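Local coordinates for putative GH105 family protein (Salmonella enterica subsp. enterica serovar Paratyphi A, PDB 3QWT) that is of unknown function but, as a possible member of glycoside hydrolase family 105, may release unsaturated uronic acid residues from oligosaccharides, at residues A[18-32]-A[322-336]. Numbering follows the deposited sequence.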
ATOM      1  N   GLU A  18      -7.442 -20.571  44.071  1.00 82.82           N
ATOM      2  CA  GLU A  18      -8.031 -21.714  44.750  1.00 88.14           C
ATOM      3  C   GLU A  18      -8.230 -22.861  43.768  1.00 77.92           C
ATOM      4  O   GLU A  18      -9.339 -23.111  43.300  1.00 77.96           O
ATOM      5  CB  GLU A  18      -9.359 -21.328  45.407  1.00102.35           C
ATOM      6  CG  GLU A  18      -9.954 -22.419  46.294  1.00117.96           C
ATOM      7  CD  GLU A  18     -11.224 -23.021  45.713  1.00128.76           C
ATOM      8  OE1 GLU A  18     -11.967 -22.289  45.019  1.00131.11           O
ATOM      9  OE2 GLU A  18     -11.475 -24.226  45.949  1.00131.31           O
ATOM     10  N   HIS A  19      -7.148 -23.555  43.446  1.00 66.96           N
ATOM     11  CA  HIS A  19      -7.244 -24.674  42.532  1.00 57.83           C
ATOM     12  C   HIS A  19      -7.758 -25.900  43.254  1.00 61.69           C
ATOM     13  O   HIS A  19      -7.094 -26.450  44.135  1.00 69.48           O
ATOM     14  CB  HIS A  19      -5.899 -24.960  41.876  1.00 53.96           C
ATOM     15  CG  HIS A  19      -5.455 -23.886  40.934  1.00 54.64           C
ATOM     16  ND1 HIS A  19      -4.130 -23.557  40.749  1.00 53.84           N
ATOM     17  CD2 HIS A  19      -6.165 -23.060  40.128  1.00 48.38           C
ATOM     18  CE1 HIS A  19      -4.042 -22.577  39.869  1.00 53.08           C
ATOM     19  NE2 HIS A  19      -5.261 -22.260  39.475  1.00 54.35           N
ATOM     20  N   PHE A  20      -8.955 -26.324  42.880  1.00 57.98           N
ATOM     21  CA  PHE A  20      -9.532 -27.502  43.490  1.00 64.30           C
ATOM     22  C   PHE A  20      -8.747 -28.736  43.066  1.00 56.39           C
ATOM     23  O   PHE A  20      -8.717 -29.732  43.779  1.00 48.17           O
ATOM     24  CB  PHE A  20     -11.019 -27.625  43.150  1.00 63.85           C
ATOM     25  CG  PHE A  20     -11.298 -28.110  41.759  1.00 55.80           C
ATOM     26  CD1 PHE A  20     -11.564 -29.442  41.522  1.00 55.38           C
ATOM     27  CD2 PHE A  20     -11.333 -27.234  40.700  1.00 54.10           C
ATOM     28  CE1 PHE A  20     -11.840 -29.885  40.261  1.00 54.90           C
ATOM     29  CE2 PHE A  20     -11.616 -27.678  39.435  1.00 51.47           C
ATOM     30  CZ  PHE A  20     -11.870 -29.001  39.213  1.00 52.76           C
ATOM     31  N   ILE A  21      -8.088 -28.655  41.914  1.00 49.64           N
ATOM     32  CA  ILE A  21      -7.295 -29.779  41.422  1.00 45.94           C
ATOM     33  C   ILE A  21      -5.940 -29.272  40.949  1.00 46.54           C
ATOM     34  O   ILE A  21      -5.859 -28.218  40.322  1.00 45.77           O
ATOM     35  CB  ILE A  21      -8.047 -30.517  40.292  1.00 49.77           C
ATOM     36  CG1 ILE A  21      -7.276 -31.752  39.837  1.00 54.15           C
ATOM     37  CG2 ILE A  21      -8.375 -29.564  39.123  1.00 48.64           C
ATOM     38  CD1 ILE A  21      -7.870 -32.405  38.611  1.00 58.01           C
ATOM     39  N   ALA A  22      -4.865 -29.986  41.260  1.00 44.55           N
ATOM     40  CA  ALA A  22      -3.537 -29.459  40.944  1.00 42.91           C
ATOM     41  C   ALA A  22      -3.168 -29.636  39.481  1.00 50.93           C
ATOM     42  O   ALA A  22      -3.604 -30.587  38.834  1.00 53.52           O
ATOM     43  CB  ALA A  22      -2.481 -30.048  41.834  1.00 29.35           C
ATOM     44  N   ARG A  23      -2.359 -28.708  38.970  1.00 50.85           N
ATOM     45  CA  ARG A  23      -1.967 -28.739  37.573  1.00 44.09           C
ATOM     46  C   ARG A  23      -1.600 -30.138  37.088  1.00 45.06           C
ATOM     47  O   ARG A  23      -2.132 -30.619  36.086  1.00 51.69           O
ATOM     48  CB  ARG A  23      -0.792 -27.798  37.284  1.00 46.89           C
ATOM     49  CG  ARG A  23      -0.482 -27.712  35.771  1.00 48.47           C
ATOM     50  CD  ARG A  23       0.778 -26.953  35.452  1.00 45.84           C
ATOM     51  NE  ARG A  23       1.942 -27.606  36.035  1.00 44.39           N
ATOM     52  CZ  ARG A  23       3.181 -27.142  35.939  1.00 46.18           C
ATOM     53  NH1 ARG A  23       3.425 -26.022  35.269  1.00 45.09           N
ATOM     54  NH2 ARG A  23       4.175 -27.803  36.510  1.00 50.82           N
ATOM     55  N   ASP A  24      -0.669 -30.781  37.773  1.00 36.34           N
ATOM     56  CA  ASP A  24      -0.143 -32.041  37.266  1.00 46.03           C
ATOM     57  C   ASP A  24      -1.130 -33.190  37.411  1.00 42.33           C
ATOM     58  O   ASP A  24      -1.060 -34.183  36.694  1.00 44.09           O
ATOM     59  CB  ASP A  24       1.230 -32.331  37.867  1.00 49.99           C
ATOM     60  CG  ASP A  24       2.273 -31.312  37.401  1.00 61.39           C
ATOM     61  OD1 ASP A  24       2.128 -30.796  36.271  1.00 58.23           O
ATOM     62  OD2 ASP A  24       3.221 -31.006  38.152  1.00 68.94           O
ATOM     63  N   GLU A  25      -2.090 -33.013  38.302  1.00 39.52           N
ATOM     64  CA  GLU A  25      -3.199 -33.938  38.423  1.00 47.67           C
ATOM     65  C   GLU A  25      -4.034 -33.833  37.152  1.00 47.61           C
ATOM     66  O   GLU A  25      -4.419 -34.837  36.553  1.00 43.40           O
ATOM     67  CB  GLU A  25      -4.039 -33.559  39.643  1.00 54.00           C
ATOM     68  CG  GLU A  25      -4.942 -34.651  40.171  1.00 57.90           C
ATOM     69  CD  GLU A  25      -5.491 -34.318  41.553  1.00 71.57           C
ATOM     70  OE1 GLU A  25      -5.556 -33.118  41.913  1.00 72.08           O
ATOM     71  OE2 GLU A  25      -5.843 -35.258  42.288  1.00 79.57           O
ATOM     72  N   LEU A  26      -4.309 -32.601  36.741  1.00 50.41           N
ATOM     73  CA  LEU A  26      -5.018 -32.360  35.491  1.00 51.77           C
ATOM     74  C   LEU A  26      -4.337 -33.065  34.315  1.00 46.25           C
ATOM     75  O   LEU A  26      -4.973 -33.798  33.553  1.00 43.95           O
ATOM     76  CB  LEU A  26      -5.098 -30.866  35.221  1.00 57.24           C
ATOM     77  CG  LEU A  26      -6.445 -30.249  35.533  1.00 64.69           C
ATOM     78  CD1 LEU A  26      -6.299 -28.745  35.672  1.00 69.43           C
ATOM     79  CD2 LEU A  26      -7.427 -30.615  34.436  1.00 66.77           C
ATOM     80  N   LYS A  27      -3.039 -32.843  34.169  1.00 38.03           N
ATOM     81  CA  LYS A  27      -2.311 -33.483  33.081  1.00 41.29           C
ATOM     82  C   LYS A  27      -2.436 -35.013  33.140  1.00 46.46           C
ATOM     83  O   LYS A  27      -2.665 -35.671  32.116  1.00 45.80           O
ATOM     84  CB  LYS A  27      -0.845 -33.057  33.089  1.00 37.05           C
ATOM     85  CG  LYS A  27      -0.621 -31.607  32.784  1.00 47.90           C
ATOM     86  CD  LYS A  27       0.850 -31.381  32.516  1.00 59.67           C
ATOM     87  CE  LYS A  27       1.143 -29.963  32.080  1.00 60.84           C
ATOM     88  NZ  LYS A  27       2.613 -29.744  31.980  1.00 60.04           N
ATOM     89  N   ALA A  28      -2.298 -35.576  34.337  1.00 43.61           N
ATOM     90  CA  ALA A  28      -2.406 -37.026  34.481  1.00 45.93           C
ATOM     91  C   ALA A  28      -3.790 -37.523  34.065  1.00 45.33           C
ATOM     92  O   ALA A  28      -3.919 -38.591  33.479  1.00 44.60           O
ATOM     93  CB  ALA A  28      -2.079 -37.452  35.903  1.00 46.07           C
ATOM     94  N   LEU A  29      -4.821 -36.733  34.355  1.00 48.23           N
ATOM     95  CA  LEU A  29      -6.185 -37.052  33.938  1.00 48.72           C
ATOM     96  C   LEU A  29      -6.288 -37.049  32.403  1.00 49.28           C
ATOM     97  O   LEU A  29      -6.825 -37.974  31.783  1.00 44.70           O
ATOM     98  CB  LEU A  29      -7.147 -36.029  34.544  1.00 50.54           C
ATOM     99  CG  LEU A  29      -8.650 -36.314  34.587  1.00 49.13           C
ATOM    100  CD1 LEU A  29      -8.949 -37.627  35.299  1.00 44.86           C
ATOM    101  CD2 LEU A  29      -9.362 -35.168  35.282  1.00 47.75           C
ATOM    102  N   ILE A  30      -5.758 -36.005  31.784  1.00 50.13           N
ATOM    103  CA  ILE A  30      -5.771 -35.932  30.334  1.00 47.79           C
ATOM    104  C   ILE A  30      -5.078 -37.157  29.739  1.00 51.28           C
ATOM    105  O   ILE A  30      -5.608 -37.790  28.830  1.00 50.07           O
ATOM    106  CB  ILE A  30      -5.151 -34.636  29.852  1.00 42.12           C
ATOM    107  CG1 ILE A  30      -5.994 -33.470  30.376  1.00 45.12           C
ATOM    108  CG2 ILE A  30      -5.086 -34.618  28.329  1.00 43.78           C
ATOM    109  CD1 ILE A  30      -5.411 -32.098  30.134  1.00 39.91           C
ATOM    110  N   GLN A  31      -3.920 -37.518  30.278  1.00 48.45           N
ATOM    111  CA  GLN A  31      -3.236 -38.713  29.802  1.00 49.29           C
ATOM    112  C   GLN A  31      -4.144 -39.937  29.913  1.00 48.39           C
ATOM    113  O   GLN A  31      -4.311 -40.688  28.953  1.00 48.85           O
ATOM    114  CB  GLN A  31      -1.902 -38.928  30.533  1.00 50.66           C
ATOM    115  CG  GLN A  31      -0.897 -37.734  30.433  1.00 78.77           C
ATOM    116  CD  GLN A  31      -0.435 -37.381  29.002  1.00 75.62           C
ATOM    117  OE1 GLN A  31      -0.557 -38.173  28.065  1.00 76.08           O
ATOM    118  NE2 GLN A  31       0.104 -36.180  28.844  1.00 72.19           N
ATOM    119  N   LYS A  32      -4.753 -40.118  31.076  1.00 43.46           N
ATOM    120  CA  LYS A  32      -5.654 -41.250  31.307  1.00 44.38           C
ATOM    121  C   LYS A  32      -6.842 -41.270  30.331  1.00 40.53           C
ATOM    122  O   LYS A  32      -7.292 -42.331  29.874  1.00 41.44           O
ATOM    123  CB  LYS A  32      -6.166 -41.236  32.757  1.00 46.80           C
ATOM    124  CG  LYS A  32      -6.650 -42.584  33.264  1.00 58.04           C
ATOM    125  CD  LYS A  32      -7.538 -42.432  34.498  1.00 73.78           C
ATOM    126  CE  LYS A  32      -6.882 -41.586  35.595  1.00 77.15           C
ATOM    127  NZ  LYS A  32      -7.838 -41.271  36.701  1.00 74.41           N
ATOM    128  N   GLU A 322     -16.387 -23.136  35.709  1.00 48.61           N
ATOM    129  CA  GLU A 322     -15.788 -23.778  36.880  1.00 53.41           C
ATOM    130  C   GLU A 322     -16.633 -24.918  37.439  1.00 52.27           C
ATOM    131  O   GLU A 322     -16.102 -25.979  37.780  1.00 55.87           O
ATOM    132  CB  GLU A 322     -15.528 -22.740  37.973  1.00 55.65           C
ATOM    133  CG  GLU A 322     -15.059 -23.322  39.291  1.00 66.22           C
ATOM    134  CD  GLU A 322     -13.634 -23.837  39.237  1.00 70.92           C
ATOM    135  OE1 GLU A 322     -12.900 -23.446  38.296  1.00 61.33           O
ATOM    136  OE2 GLU A 322     -13.254 -24.627  40.140  1.00 74.03           O
ATOM    137  N   LYS A 323     -17.941 -24.704  37.541  1.00 51.08           N
ATOM    138  CA  LYS A 323     -18.835 -25.774  37.970  1.00 52.41           C
ATOM    139  C   LYS A 323     -18.786 -26.932  36.978  1.00 54.83           C
ATOM    140  O   LYS A 323     -18.596 -28.079  37.370  1.00 54.16           O
ATOM    141  CB  LYS A 323     -20.267 -25.275  38.131  1.00 52.24           C
ATOM    142  CG  LYS A 323     -20.389 -24.136  39.111  1.00 59.39           C
ATOM    143  CD  LYS A 323     -21.838 -23.803  39.408  1.00 67.34           C
ATOM    144  CE  LYS A 323     -21.920 -22.613  40.360  1.00 75.08           C
ATOM    145  NZ  LYS A 323     -23.325 -22.177  40.589  1.00 80.18           N
ATOM    146  N   ALA A 324     -18.953 -26.632  35.690  1.00 46.90           N
ATOM    147  CA  ALA A 324     -18.938 -27.688  34.683  1.00 44.75           C
ATOM    148  C   ALA A 324     -17.640 -28.487  34.730  1.00 37.85           C
ATOM    149  O   ALA A 324     -17.650 -29.699  34.563  1.00 39.78           O
ATOM    150  CB  ALA A 324     -19.170 -27.116  33.282  1.00 49.14           C
ATOM    151  N   ILE A 325     -16.523 -27.806  34.941  1.00 41.95           N
ATOM    152  CA  ILE A 325     -15.226 -28.475  34.968  1.00 47.43           C
ATOM    153  C   ILE A 325     -15.118 -29.430  36.163  1.00 52.32           C
ATOM    154  O   ILE A 325     -14.596 -30.538  36.044  1.00 51.94           O
ATOM    155  CB  ILE A 325     -14.056 -27.467  34.979  1.00 47.42           C
ATOM    156  CG1 ILE A 325     -13.883 -26.801  33.596  1.00 45.45           C
ATOM    157  CG2 ILE A 325     -12.774 -28.159  35.381  1.00 43.75           C
ATOM    158  CD1 ILE A 325     -13.491 -27.768  32.470  1.00 39.11           C
ATOM    159  N   ARG A 326     -15.615 -28.997  37.316  1.00 55.62           N
ATOM    160  CA  ARG A 326     -15.643 -29.856  38.492  1.00 52.67           C
ATOM    161  C   ARG A 326     -16.507 -31.080  38.202  1.00 53.60           C
ATOM    162  O   ARG A 326     -16.098 -32.216  38.447  1.00 51.90           O
ATOM    163  CB  ARG A 326     -16.156 -29.087  39.718  1.00 52.07           C
ATOM    164  CG  ARG A 326     -15.100 -28.199  40.363  1.00 48.20           C
ATOM    165  CD  ARG A 326     -15.706 -27.149  41.278  1.00 53.18           C
ATOM    166  NE  ARG A 326     -14.707 -26.155  41.654  1.00 63.68           N
ATOM    167  CZ  ARG A 326     -14.320 -25.910  42.902  1.00 73.64           C
ATOM    168  NH1 ARG A 326     -14.867 -26.568  43.917  1.00 74.53           N
ATOM    169  NH2 ARG A 326     -13.396 -24.990  43.139  1.00 79.46           N
ATOM    170  N   GLY A 327     -17.692 -30.835  37.652  1.00 53.91           N
ATOM    171  CA  GLY A 327     -18.569 -31.898  37.199  1.00 52.61           C
ATOM    172  C   GLY A 327     -17.905 -32.873  36.236  1.00 54.23           C
ATOM    173  O   GLY A 327     -18.067 -34.092  36.377  1.00 54.81           O
ATOM    174  N   ILE A 328     -17.158 -32.351  35.260  1.00 49.98           N
ATOM    175  CA  ILE A 328     -16.502 -33.206  34.264  1.00 45.93           C
ATOM    176  C   ILE A 328     -15.484 -34.130  34.915  1.00 48.09           C
ATOM    177  O   ILE A 328     -15.387 -35.310  34.574  1.00 47.95           O
ATOM    178  CB  ILE A 328     -15.787 -32.398  33.148  1.00 49.38           C
ATOM    179  CG1 ILE A 328     -16.796 -31.678  32.246  1.00 43.90           C
ATOM    180  CG2 ILE A 328     -14.917 -33.323  32.291  1.00 43.48           C
ATOM    181  CD1 ILE A 328     -17.697 -32.636  31.493  1.00 41.89           C
ATOM    182  N   VAL A 329     -14.705 -33.580  35.836  1.00 48.72           N
ATOM    183  CA  VAL A 329     -13.719 -34.383  36.524  1.00 51.50           C
ATOM    184  C   VAL A 329     -14.435 -35.482  37.307  1.00 55.50           C
ATOM    185  O   VAL A 329     -14.019 -36.636  37.273  1.00 51.68           O
ATOM    186  CB  VAL A 329     -12.838 -33.534  37.453  1.00 50.46           C
ATOM    187  CG1 VAL A 329     -12.008 -34.429  38.365  1.00 45.45           C
ATOM    188  CG2 VAL A 329     -11.939 -32.632  36.639  1.00 45.18           C
ATOM    189  N   LYS A 330     -15.526 -35.126  37.982  1.00 55.69           N
ATOM    190  CA  LYS A 330     -16.317 -36.112  38.717  1.00 61.26           C
ATOM    191  C   LYS A 330     -16.766 -37.266  37.830  1.00 58.88           C
ATOM    192  O   LYS A 330     -16.932 -38.393  38.304  1.00 62.57           O
ATOM    193  CB  LYS A 330     -17.536 -35.456  39.375  1.00 69.11           C
ATOM    194  CG  LYS A 330     -17.390 -35.220  40.875  1.00 78.70           C
ATOM    195  CD  LYS A 330     -16.084 -34.491  41.205  1.00 83.44           C
ATOM    196  CE  LYS A 330     -16.217 -32.971  41.091  1.00 77.63           C
ATOM    197  NZ  LYS A 330     -14.887 -32.293  41.083  1.00 71.58           N
ATOM    198  N   HIS A 331     -16.955 -36.991  36.544  1.00 53.75           N
ATOM    199  CA  HIS A 331     -17.505 -37.993  35.641  1.00 53.64           C
ATOM    200  C   HIS A 331     -16.458 -38.750  34.834  1.00 56.38           C
ATOM    201  O   HIS A 331     -16.795 -39.529  33.942  1.00 57.06           O
ATOM    202  CB  HIS A 331     -18.525 -37.367  34.696  1.00 48.27           C
ATOM    203  CG  HIS A 331     -19.851 -37.111  35.328  1.00 51.90           C
ATOM    204  ND1 HIS A 331     -20.042 -36.142  36.288  1.00 58.35           N
ATOM    205  CD2 HIS A 331     -21.056 -37.699  35.139  1.00 49.69           C
ATOM    206  CE1 HIS A 331     -21.310 -36.141  36.662  1.00 55.56           C
ATOM    207  NE2 HIS A 331     -21.945 -37.077  35.979  1.00 53.98           N
ATOM    208  N   ILE A 332     -15.190 -38.515  35.130  1.00 50.37           N
ATOM    209  CA  ILE A 332     -14.137 -39.301  34.515  1.00 49.25           C
ATOM    210  C   ILE A 332     -13.843 -40.534  35.385  1.00 56.62           C
ATOM    211  O   ILE A 332     -13.453 -40.412  36.549  1.00 54.93           O
ATOM    212  CB  ILE A 332     -12.884 -38.450  34.285  1.00 49.76           C
ATOM    213  CG1 ILE A 332     -13.234 -37.237  33.409  1.00 46.80           C
ATOM    214  CG2 ILE A 332     -11.789 -39.277  33.641  1.00 47.98           C
ATOM    215  CD1 ILE A 332     -12.045 -36.365  33.043  1.00 43.81           C
ATOM    216  N   SER A 333     -14.063 -41.724  34.831  1.00 59.47           N
ATOM    217  CA  SER A 333     -13.911 -42.956  35.610  1.00 58.58           C
ATOM    218  C   SER A 333     -12.433 -43.236  35.906  1.00 54.66           C
ATOM    219  O   SER A 333     -11.556 -42.599  35.337  1.00 47.71           O
ATOM    220  CB  SER A 333     -14.575 -44.136  34.894  1.00 57.10           C
ATOM    221  OG  SER A 333     -13.643 -44.875  34.131  1.00 61.42           O
ATOM    222  N   PRO A 334     -12.149 -44.164  36.834  1.00 60.04           N
ATOM    223  CA  PRO A 334     -10.738 -44.418  37.150  1.00 56.51           C
ATOM    224  C   PRO A 334      -9.989 -44.997  35.949  1.00 60.40           C
ATOM    225  O   PRO A 334      -8.766 -44.911  35.879  1.00 62.70           O
ATOM    226  CB  PRO A 334     -10.809 -45.430  38.296  1.00 59.26           C
ATOM    227  CG  PRO A 334     -12.167 -45.233  38.893  1.00 65.15           C
ATOM    228  CD  PRO A 334     -13.058 -44.891  37.736  1.00 65.14           C
ATOM    229  N   GLU A 335     -10.726 -45.571  35.005  1.00 63.55           N
ATOM    230  CA  GLU A 335     -10.127 -46.077  33.776  1.00 68.05           C
ATOM    231  C   GLU A 335      -9.861 -44.934  32.807  1.00 68.27           C
ATOM    232  O   GLU A 335      -9.053 -45.072  31.893  1.00 71.02           O
ATOM    233  CB  GLU A 335     -11.033 -47.121  33.115  1.00 76.79           C
ATOM    234  CG  GLU A 335     -11.101 -48.458  33.844  1.00 85.86           C
ATOM    235  CD  GLU A 335     -11.488 -48.316  35.308  1.00 94.69           C
ATOM    236  OE1 GLU A 335     -10.609 -48.532  36.176  1.00 97.64           O
ATOM    237  OE2 GLU A 335     -12.666 -47.998  35.590  1.00 97.39           O
ATOM    238  N   GLY A 336     -10.554 -43.814  33.012  1.00 61.99           N
ATOM    239  CA  GLY A 336     -10.368 -42.623  32.199  1.00 59.24           C
ATOM    240  C   GLY A 336     -11.494 -42.344  31.215  1.00 55.71           C
ATOM    241  O   GLY A 336     -11.364 -41.491  30.350  1.00 53.25           O
TER
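Phe-20 lays one ring face on the aliphatic part of Arg-326, whose CG stands 3.5 Å from the ring centroid and 12° off the normal, a CH-pi contact. Ile-21 CG2 covers the opposite face, while Ile-325 CG2 meets the ring edge at CZ, with Val-329 CG2 more distant. Phe-20 CG sits between backbone N and carbonyl carbon (chi1 76°), which turns the ring toward helix 318-330.

The polar evidence centres on Arg-326. Its NE donates in the guanidinium plane to Glu-322 OE2 at 2.6 Å, one helical turn back, helping hold one guanidinium face over Phe-20 CB. The cross-segment salt bridge, Arg-326 NH2 to Glu-18 OE2, is weak at 3.5 Å, and Glu-18 is poorly ordered. Tyr-376 OH hydrogen-bonds Glu-322 OE1.

Apolar packing continues with Leu-29, which meets Ile-332 tip to tip (Leu-29 CD1 to Ile-332 CG2, 3.7 Å) and Val-329 through CD2. Beyond it, Lys-32 CG packs 3.7 Å from Glu-335 O in the Ser-333 to Gly-336 type I turn, where Ser-333 OG accepts from Glu-335 N at 3.1 Å, an ST turn.

Helix 23-37 and its lead-in thus join helix 318-330, consistent with ring closure in an alpha/alpha toroid.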